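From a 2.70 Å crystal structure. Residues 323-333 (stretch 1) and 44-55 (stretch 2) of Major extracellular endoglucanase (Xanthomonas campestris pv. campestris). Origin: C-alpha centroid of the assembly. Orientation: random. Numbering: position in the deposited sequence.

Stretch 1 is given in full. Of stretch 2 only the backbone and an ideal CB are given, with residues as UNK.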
ATOM      1  N   GLY A 323      -9.757  -1.811  11.689  1.00 50.58           N
ATOM      2  CA  GLY A 323      -9.104  -0.615  11.199  1.00 42.46           C
ATOM      3  C   GLY A 323      -8.851   0.424  12.273  1.00 44.12           C
ATOM      4  O   GLY A 323      -8.754   0.106  13.455  1.00 41.90           O
ATOM      5  N   ILE A 324      -8.725   1.674  11.848  1.00 43.51           N
ATOM      6  CA  ILE A 324      -8.591   2.782  12.775  1.00 38.56           C
ATOM      7  C   ILE A 324      -9.977   3.128  13.325  1.00 43.77           C
ATOM      8  O   ILE A 324     -10.136   3.406  14.514  1.00 44.45           O
ATOM      9  CB  ILE A 324      -7.947   3.999  12.094  1.00 34.25           C
ATOM     10  CG1 ILE A 324      -6.560   3.630  11.570  1.00 35.31           C
ATOM     11  CG2 ILE A 324      -7.823   5.153  13.057  1.00 34.78           C
ATOM     12  CD1 ILE A 324      -5.599   3.197  12.655  1.00 35.29           C
ATOM     13  N   LEU A 325     -10.983   3.081  12.456  1.00 45.61           N
ATOM     14  CA  LEU A 325     -12.370   3.258  12.880  1.00 47.03           C
ATOM     15  C   LEU A 325     -12.959   1.948  13.389  1.00 48.25           C
ATOM     16  O   LEU A 325     -12.598   0.869  12.919  1.00 47.74           O
ATOM     17  CB  LEU A 325     -13.232   3.790  11.733  1.00 39.00           C
ATOM     18  CG  LEU A 325     -12.901   5.178  11.187  1.00 36.81           C
ATOM     19  CD1 LEU A 325     -13.740   5.452   9.964  1.00 40.13           C
ATOM     20  CD2 LEU A 325     -13.136   6.244  12.238  1.00 37.11           C
ATOM     21  N   ARG A 326     -13.868   2.045  14.351  1.00 47.98           N
ATOM     22  CA  ARG A 326     -14.626   0.883  14.784  1.00 50.42           C
ATOM     23  C   ARG A 326     -15.792   0.642  13.822  1.00 48.47           C
ATOM     24  O   ARG A 326     -15.919   1.326  12.809  1.00 41.43           O
ATOM     25  CB  ARG A 326     -15.130   1.062  16.215  1.00 46.62           C
ATOM     26  CG  ARG A 326     -14.027   1.260  17.247  1.00 47.21           C
ATOM     27  CD  ARG A 326     -14.576   1.142  18.664  1.00 65.19           C
ATOM     28  NE  ARG A 326     -13.560   1.427  19.670  1.00 74.18           N
ATOM     29  CZ  ARG A 326     -12.706   0.524  20.141  1.00 83.25           C
ATOM     30  NH1 ARG A 326     -12.752  -0.722  19.691  1.00 90.96           N
ATOM     31  NH2 ARG A 326     -11.808   0.865  21.057  1.00 82.47           N
ATOM     32  N   ASP A 327     -16.646  -0.321  14.147  1.00 48.78           N
ATOM     33  CA  ASP A 327     -17.704  -0.744  13.235  1.00 49.15           C
ATOM     34  C   ASP A 327     -18.813   0.300  13.077  1.00 51.79           C
ATOM     35  O   ASP A 327     -19.622   0.211  12.152  1.00 54.87           O
ATOM     36  CB  ASP A 327     -18.299  -2.072  13.706  1.00 59.40           C
ATOM     37  CG  ASP A 327     -17.254  -3.164  13.844  1.00 73.78           C
ATOM     38  OD1 ASP A 327     -16.387  -3.280  12.950  1.00 77.90           O
ATOM     39  OD2 ASP A 327     -17.294  -3.900  14.853  1.00 83.35           O
ATOM     40  N   ASP A 328     -18.852   1.285  13.973  1.00 51.48           N
ATOM     41  CA  ASP A 328     -19.836   2.363  13.876  1.00 50.29           C
ATOM     42  C   ASP A 328     -19.378   3.446  12.900  1.00 51.07           C
ATOM     43  O   ASP A 328     -20.094   4.416  12.656  1.00 55.46           O
ATOM     44  CB  ASP A 328     -20.120   2.977  15.253  1.00 50.99           C
ATOM     45  CG  ASP A 328     -18.856   3.403  15.982  1.00 60.94           C
ATOM     46  OD1 ASP A 328     -17.764   3.408  15.368  1.00 62.82           O
ATOM     47  OD2 ASP A 328     -18.957   3.746  17.177  1.00 57.55           O
ATOM     48  N   TRP A 329     -18.172   3.276  12.365  1.00 48.09           N
ATOM     49  CA  TRP A 329     -17.605   4.177  11.364  1.00 43.46           C
ATOM     50  C   TRP A 329     -17.370   5.593  11.874  1.00 46.41           C
ATOM     51  O   TRP A 329     -17.142   6.507  11.082  1.00 39.93           O
ATOM     52  CB  TRP A 329     -18.500   4.215  10.125  1.00 42.74           C
ATOM     53  CG  TRP A 329     -18.279   3.044   9.251  1.00 44.70           C
ATOM     54  CD1 TRP A 329     -18.947   1.853   9.282  1.00 46.88           C
ATOM     55  CD2 TRP A 329     -17.290   2.929   8.224  1.00 37.33           C
ATOM     56  NE1 TRP A 329     -18.438   1.005   8.324  1.00 50.87           N
ATOM     57  CE2 TRP A 329     -17.419   1.642   7.663  1.00 42.62           C
ATOM     58  CE3 TRP A 329     -16.311   3.789   7.722  1.00 38.05           C
ATOM     59  CZ2 TRP A 329     -16.604   1.198   6.626  1.00 44.05           C
ATOM     60  CZ3 TRP A 329     -15.503   3.346   6.692  1.00 44.92           C
ATOM     61  CH2 TRP A 329     -15.656   2.063   6.152  1.00 44.53           C
ATOM     62  N   THR A 330     -17.408   5.770  13.193  1.00 42.84           N
ATOM     63  CA  THR A 330     -17.199   7.083  13.787  1.00 44.10           C
ATOM     64  C   THR A 330     -16.169   7.056  14.912  1.00 48.59           C
ATOM     65  O   THR A 330     -15.438   8.022  15.106  1.00 51.82           O
ATOM     66  CB  THR A 330     -18.517   7.666  14.332  1.00 56.84           C
ATOM     67  OG1 THR A 330     -19.199   6.673  15.106  1.00 63.47           O
ATOM     68  CG2 THR A 330     -19.417   8.100  13.192  1.00 55.20           C
ATOM     69  N   SER A 331     -16.107   5.951  15.648  1.00 48.81           N
ATOM     70  CA  SER A 331     -15.226   5.861  16.813  1.00 46.42           C
ATOM     71  C   SER A 331     -13.803   5.461  16.421  1.00 52.19           C
ATOM     72  O   SER A 331     -13.602   4.599  15.564  1.00 45.44           O
ATOM     73  CB  SER A 331     -15.788   4.867  17.828  1.00 49.34           C
ATOM     74  OG  SER A 331     -17.156   5.130  18.093  1.00 52.18           O
ATOM     75  N   VAL A 332     -12.820   6.084  17.063  1.00 55.25           N
ATOM     76  CA  VAL A 332     -11.421   5.868  16.712  1.00 41.72           C
ATOM     77  C   VAL A 332     -10.692   4.994  17.730  1.00 43.03           C
ATOM     78  O   VAL A 332     -10.769   5.224  18.933  1.00 52.45           O
ATOM     79  CB  VAL A 332     -10.669   7.214  16.561  1.00 42.65           C
ATOM     80  CG1 VAL A 332      -9.178   6.982  16.341  1.00 41.61           C
ATOM     81  CG2 VAL A 332     -11.256   8.021  15.418  1.00 40.43           C
ATOM     82  N   ARG A 333      -9.986   3.987  17.225  1.00 42.23           N
ATOM     83  CA  ARG A 333      -9.159   3.108  18.043  1.00 46.61           C
ATOM     84  C   ARG A 333      -7.916   3.839  18.544  1.00 42.87           C
ATOM     85  O   ARG A 333      -6.900   3.892  17.857  1.00 44.94           O
ATOM     86  CB  ARG A 333      -8.752   1.864  17.244  1.00 50.93           C
ATOM     87  CG  ARG A 333      -9.900   0.929  16.891  1.00 52.86           C
ATOM     88  CD  ARG A 333      -9.495  -0.519  17.131  1.00 64.67           C
ATOM     89  NE  ARG A 333      -8.906  -0.689  18.461  1.00 76.01           N
ATOM     90  CZ  ARG A 333      -8.259  -1.778  18.864  1.00 81.16           C
ATOM     91  NH1 ARG A 333      -8.109  -2.809  18.043  1.00 83.39           N
ATOM     92  NH2 ARG A 333      -7.757  -1.837  20.090  1.00 82.70           N
ATOM     93  N   UNK A  44     -16.065  14.703   5.151  1.00 45.79           N
ATOM     94  CA  UNK A  44     -15.898  14.759   6.600  1.00 54.69           C
ATOM     95  C   UNK A  44     -15.009  13.629   7.114  1.00 48.03           C
ATOM     96  O   UNK A  44     -14.265  13.806   8.075  1.00 44.80           O
ATOM     97  CB  UNK A  44     -17.263  14.701   7.288  1.00 54.69           C
ATOM     98  N   UNK A  45     -15.085  12.471   6.472  1.00 45.75           N
ATOM     99  CA  UNK A  45     -14.254  11.339   6.858  1.00 42.26           C
ATOM    100  C   UNK A  45     -12.779  11.592   6.524  1.00 44.87           C
ATOM    101  O   UNK A  45     -11.883  11.153   7.244  1.00 47.27           O
ATOM    102  CB  UNK A  45     -14.743  10.067   6.163  1.00 42.26           C
ATOM    103  N   UNK A  46     -12.525  12.303   5.432  1.00 44.96           N
ATOM    104  CA  UNK A  46     -11.159  12.681   5.088  1.00 45.08           C
ATOM    105  C   UNK A  46     -10.635  13.700   6.096  1.00 44.57           C
ATOM    106  O   UNK A  46      -9.514  13.580   6.587  1.00 40.95           O
ATOM    107  CB  UNK A  46     -11.093  13.246   3.668  1.00 45.08           C
ATOM    108  N   UNK A  47     -11.464  14.694   6.400  1.00 47.31           N
ATOM    109  CA  UNK A  47     -11.139  15.723   7.380  1.00 44.97           C
ATOM    110  C   UNK A  47     -10.726  15.093   8.704  1.00 48.07           C
ATOM    111  O   UNK A  47      -9.801  15.566   9.368  1.00 54.22           O
ATOM    112  CB  UNK A  47     -12.329  16.661   7.587  1.00 44.97           C
ATOM    113  N   UNK A  48     -11.398  14.005   9.069  1.00 49.47           N
ATOM    114  CA  UNK A  48     -11.132  13.339  10.336  1.00 49.54           C
ATOM    115  C   UNK A  48      -9.789  12.620  10.347  1.00 48.42           C
ATOM    116  O   UNK A  48      -9.073  12.655  11.344  1.00 56.11           O
ATOM    117  CB  UNK A  48     -12.252  12.343  10.645  1.00 49.54           C
ATOM    118  N   UNK A  49      -9.447  11.964   9.244  1.00 41.43           N
ATOM    119  CA  UNK A  49      -8.241  11.156   9.226  1.00 46.53           C
ATOM    120  C   UNK A  49      -7.005  12.048   9.162  1.00 48.34           C
ATOM    121  O   UNK A  49      -5.930  11.650   9.602  1.00 54.44           O
ATOM    122  CB  UNK A  49      -8.264  10.185   8.044  1.00 46.53           C
ATOM    123  N   UNK A  50      -7.153  13.262   8.647  1.00 48.03           N
ATOM    124  CA  UNK A  50      -6.031  14.189   8.668  1.00 48.42           C
ATOM    125  C   UNK A  50      -5.839  14.722  10.079  1.00 51.31           C
ATOM    126  O   UNK A  50      -4.711  14.943  10.519  1.00 51.07           O
ATOM    127  CB  UNK A  50      -6.251  15.337   7.681  1.00 48.42           C
ATOM    128  N   UNK A  51      -6.951  14.916  10.786  1.00 51.88           N
ATOM    129  CA  UNK A  51      -6.929  15.435  12.141  1.00 50.73           C
ATOM    130  C   UNK A  51      -6.284  14.501  13.151  1.00 50.50           C
ATOM    131  O   UNK A  51      -5.810  14.946  14.194  1.00 49.68           O
ATOM    132  CB  UNK A  51      -8.358  15.749  12.587  1.00 50.73           C
ATOM    133  N   UNK A  52      -6.267  13.208  12.846  1.00 44.92           N
ATOM    134  CA  UNK A  52      -5.672  12.224  13.742  1.00 45.36           C
ATOM    135  C   UNK A  52      -4.158  12.239  13.623  1.00 46.48           C
ATOM    136  O   UNK A  52      -3.450  11.729  14.495  1.00 46.15           O
ATOM    137  CB  UNK A  52      -6.213  10.825  13.442  1.00 45.36           C
ATOM    138  N   UNK A  53      -3.666  12.820  12.534  1.00 45.45           N
ATOM    139  CA  UNK A  53      -2.239  12.944  12.322  1.00 43.93           C
ATOM    140  C   UNK A  53      -1.753  12.408  10.992  1.00 44.56           C
ATOM    141  O   UNK A  53      -0.587  12.590  10.647  1.00 49.55           O
ATOM    142  CB  UNK A  53      -1.496  12.227  13.451  1.00 43.93           C
ATOM    143  N   UNK A  54      -2.632  11.741  10.246  1.00 40.39           N
ATOM    144  CA  UNK A  54      -2.252  11.181   8.948  1.00 43.64           C
ATOM    145  C   UNK A  54      -2.049  12.290   7.922  1.00 47.44           C
ATOM    146  O   UNK A  54      -2.851  13.218   7.839  1.00 49.68           O
ATOM    147  CB  UNK A  54      -3.314  10.195   8.456  1.00 43.64           C
ATOM    148  N   UNK A  55      -0.983  12.191   7.136  1.00 45.74           N
ATOM    149  CA  UNK A  55      -0.766  13.140   6.053  1.00 47.18           C
ATOM    150  C   UNK A  55      -0.594  12.429   4.721  1.00 46.37           C
ATOM    151  O   UNK A  55      -0.223  13.044   3.725  1.00 51.77           O
ATOM    152  CB  UNK A  55       0.458  14.010   6.345  1.00 47.18           C
TER

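Stretch 1 folds back on itself: Arg 326 N bonds to Ser 331 O (2.8 Å), Arg 333 N to Ile 324 O (2.8 Å), and a type I turn runs from Arg 326 to Trp 329. Toward stretch 2 it offers mostly carbon, namely Ile 324, Leu 325, the Trp 329 ring and Val 332, with the carbonyl of Thr 330 among them. Stretch 2 begins as a helix, so only some of its positions can answer.

Position 44 points out of reach and stretch 1 sets no demand; it is Asp 44.

At 45 the CA-to-CB bond points toward stretch 1, but no atom there lies within 5.5 Å of the ideal CB. The gap, lined by Leu 325 and the Trp 329 ring, asks for a long apolar chain; Leu, Met or Phe would be reasonable. It is Met 45, whose SD lies 3.9 Å from Trp 329 CE3, near the ring plane at its edge, and 4.2 Å from Leu 325 CD1. One sulfur thus touches both walls.

Positions 46 and 47 turn out of reach and are unconstrained from this side; they hold Ile 46 and Val 47.

Position 48, one turn after 45, again points toward stretch 1, into a mixed site: methyls of Leu 325 and Val 332 beside the Thr 330 carbonyl. A long chain is needed, either apolar or with a polar tip, so Leu, Met, Gln or Lys could serve. Gln 48 is extended, both chi1 and chi2 being t. Its NE2 comes 3.5 Å from Thr 330 O, a contact rather than a hydrogen bond, and 3.7 Å from Val 332 CG2, while its OE1 packs 4.1 Å from Leu 325 CD2.

Position 49 points sideways, and Met 49 makes no contact here. Position 50, Gln 50, is out of reach. At 51 there is room for a CB, so Gly 51 is not forced by this contact.

At 52 the bond points toward Ile 324 and Val 332, a branched apolar surface that Leu, Ile or Met would suit. Leu 52 places CD1 4.1 Å from Ile 324 CG2 and CD2 4.0 Å from Val 332 CG1, and CD1 is also within 4.1 Å of Val 332 CG1, so the branched end sits against both residues.

Position 53 has phi 127°, and a CB would jam against the preceding carbonyl O. Glycine is called for: Gly 53 closes the helix in a Schellman motif.

Position 54 points toward Ile 324 across a wide gap, favouring a long apolar group such as Phe or Met. Phe 54 spans it, bringing CZ 4.1 Å from Ile 324 CG1.

Position 55 leaves the contact, with Asn 55.

Stretch 2, residues 44-55: DMIVQMQGLGFN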
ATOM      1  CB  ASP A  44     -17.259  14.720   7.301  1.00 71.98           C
ATOM      2  CG  ASP A  44     -18.012  16.038   7.185  1.00 94.09           C
ATOM      3  OD1 ASP A  44     -17.592  16.897   6.374  1.00 98.09           O
ATOM      4  OD2 ASP A  44     -19.026  16.217   7.900  1.00101.98           O
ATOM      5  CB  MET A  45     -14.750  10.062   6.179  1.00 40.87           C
ATOM      6  CG  MET A  45     -14.153   8.790   6.749  1.00 45.89           C
ATOM      7  SD  MET A  45     -15.190   7.340   6.485  1.00 56.85           S
ATOM      8  CE  MET A  45     -15.191   7.240   4.705  1.00 36.70           C
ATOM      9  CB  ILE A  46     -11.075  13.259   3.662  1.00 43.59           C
ATOM     10  CG1 ILE A  46     -11.247  12.144   2.630  1.00 43.13           C
ATOM     11  CG2 ILE A  46      -9.751  13.981   3.446  1.00 39.68           C
ATOM     12  CD1 ILE A  46     -11.321  12.648   1.210  1.00 44.94           C
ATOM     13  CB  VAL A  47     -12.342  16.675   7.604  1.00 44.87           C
ATOM     14  CG1 VAL A  47     -12.218  17.429   8.921  1.00 48.54           C
ATOM     15  CG2 VAL A  47     -12.480  17.640   6.439  1.00 45.14           C
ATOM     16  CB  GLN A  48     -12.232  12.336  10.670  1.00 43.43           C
ATOM     17  CG  GLN A  48     -12.098  11.780  12.072  1.00 45.54           C
ATOM     18  CD  GLN A  48     -13.159  10.766  12.412  1.00 46.52           C
ATOM     19  OE1 GLN A  48     -13.801  10.199  11.526  1.00 44.19           O
ATOM     20  NE2 GLN A  48     -13.353  10.528  13.710  1.00 47.31           N
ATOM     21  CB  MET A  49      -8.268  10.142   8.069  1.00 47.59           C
ATOM     22  CG  MET A  49      -7.961  10.672   6.688  1.00 50.57           C
ATOM     23  SD  MET A  49      -7.966   9.329   5.473  1.00 55.69           S
ATOM     24  CE  MET A  49      -9.713   9.155   5.125  1.00 33.74           C
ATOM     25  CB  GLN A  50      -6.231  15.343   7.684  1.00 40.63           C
ATOM     26  CG  GLN A  50      -5.012  16.249   7.579  1.00 41.54           C
ATOM     27  CD  GLN A  50      -5.178  17.358   6.562  1.00 47.87           C
ATOM     28  OE1 GLN A  50      -6.180  18.077   6.558  1.00 44.80           O
ATOM     29  NE2 GLN A  50      -4.190  17.504   5.689  1.00 51.50           N
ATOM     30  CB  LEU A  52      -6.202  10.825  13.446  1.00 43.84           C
ATOM     31  CG  LEU A  52      -7.691  10.593  13.695  1.00 44.40           C
ATOM     32  CD1 LEU A  52      -8.116   9.280  13.065  1.00 42.72           C
ATOM     33  CD2 LEU A  52      -8.003  10.604  15.179  1.00 46.96           C
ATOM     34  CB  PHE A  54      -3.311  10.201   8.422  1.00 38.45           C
ATOM     35  CG  PHE A  54      -3.501   8.972   9.270  1.00 39.34           C
ATOM     36  CD1 PHE A  54      -2.589   7.937   9.233  1.00 44.41           C
ATOM     37  CD2 PHE A  54      -4.616   8.839  10.079  1.00 39.39           C
ATOM     38  CE1 PHE A  54      -2.775   6.803  10.003  1.00 44.30           C
ATOM     39  CE2 PHE A  54      -4.806   7.710  10.848  1.00 40.02           C
ATOM     40  CZ  PHE A  54      -3.885   6.691  10.807  1.00 43.20           C
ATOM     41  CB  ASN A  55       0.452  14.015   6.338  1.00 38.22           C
ATOM     42  CG  ASN A  55       1.761  13.310   6.049  1.00 48.73           C
ATOM     43  OD1 ASN A  55       1.851  12.083   6.109  1.00 48.62           O
ATOM     44  ND2 ASN A  55       2.792  14.088   5.740  1.00 44.43           N
TER
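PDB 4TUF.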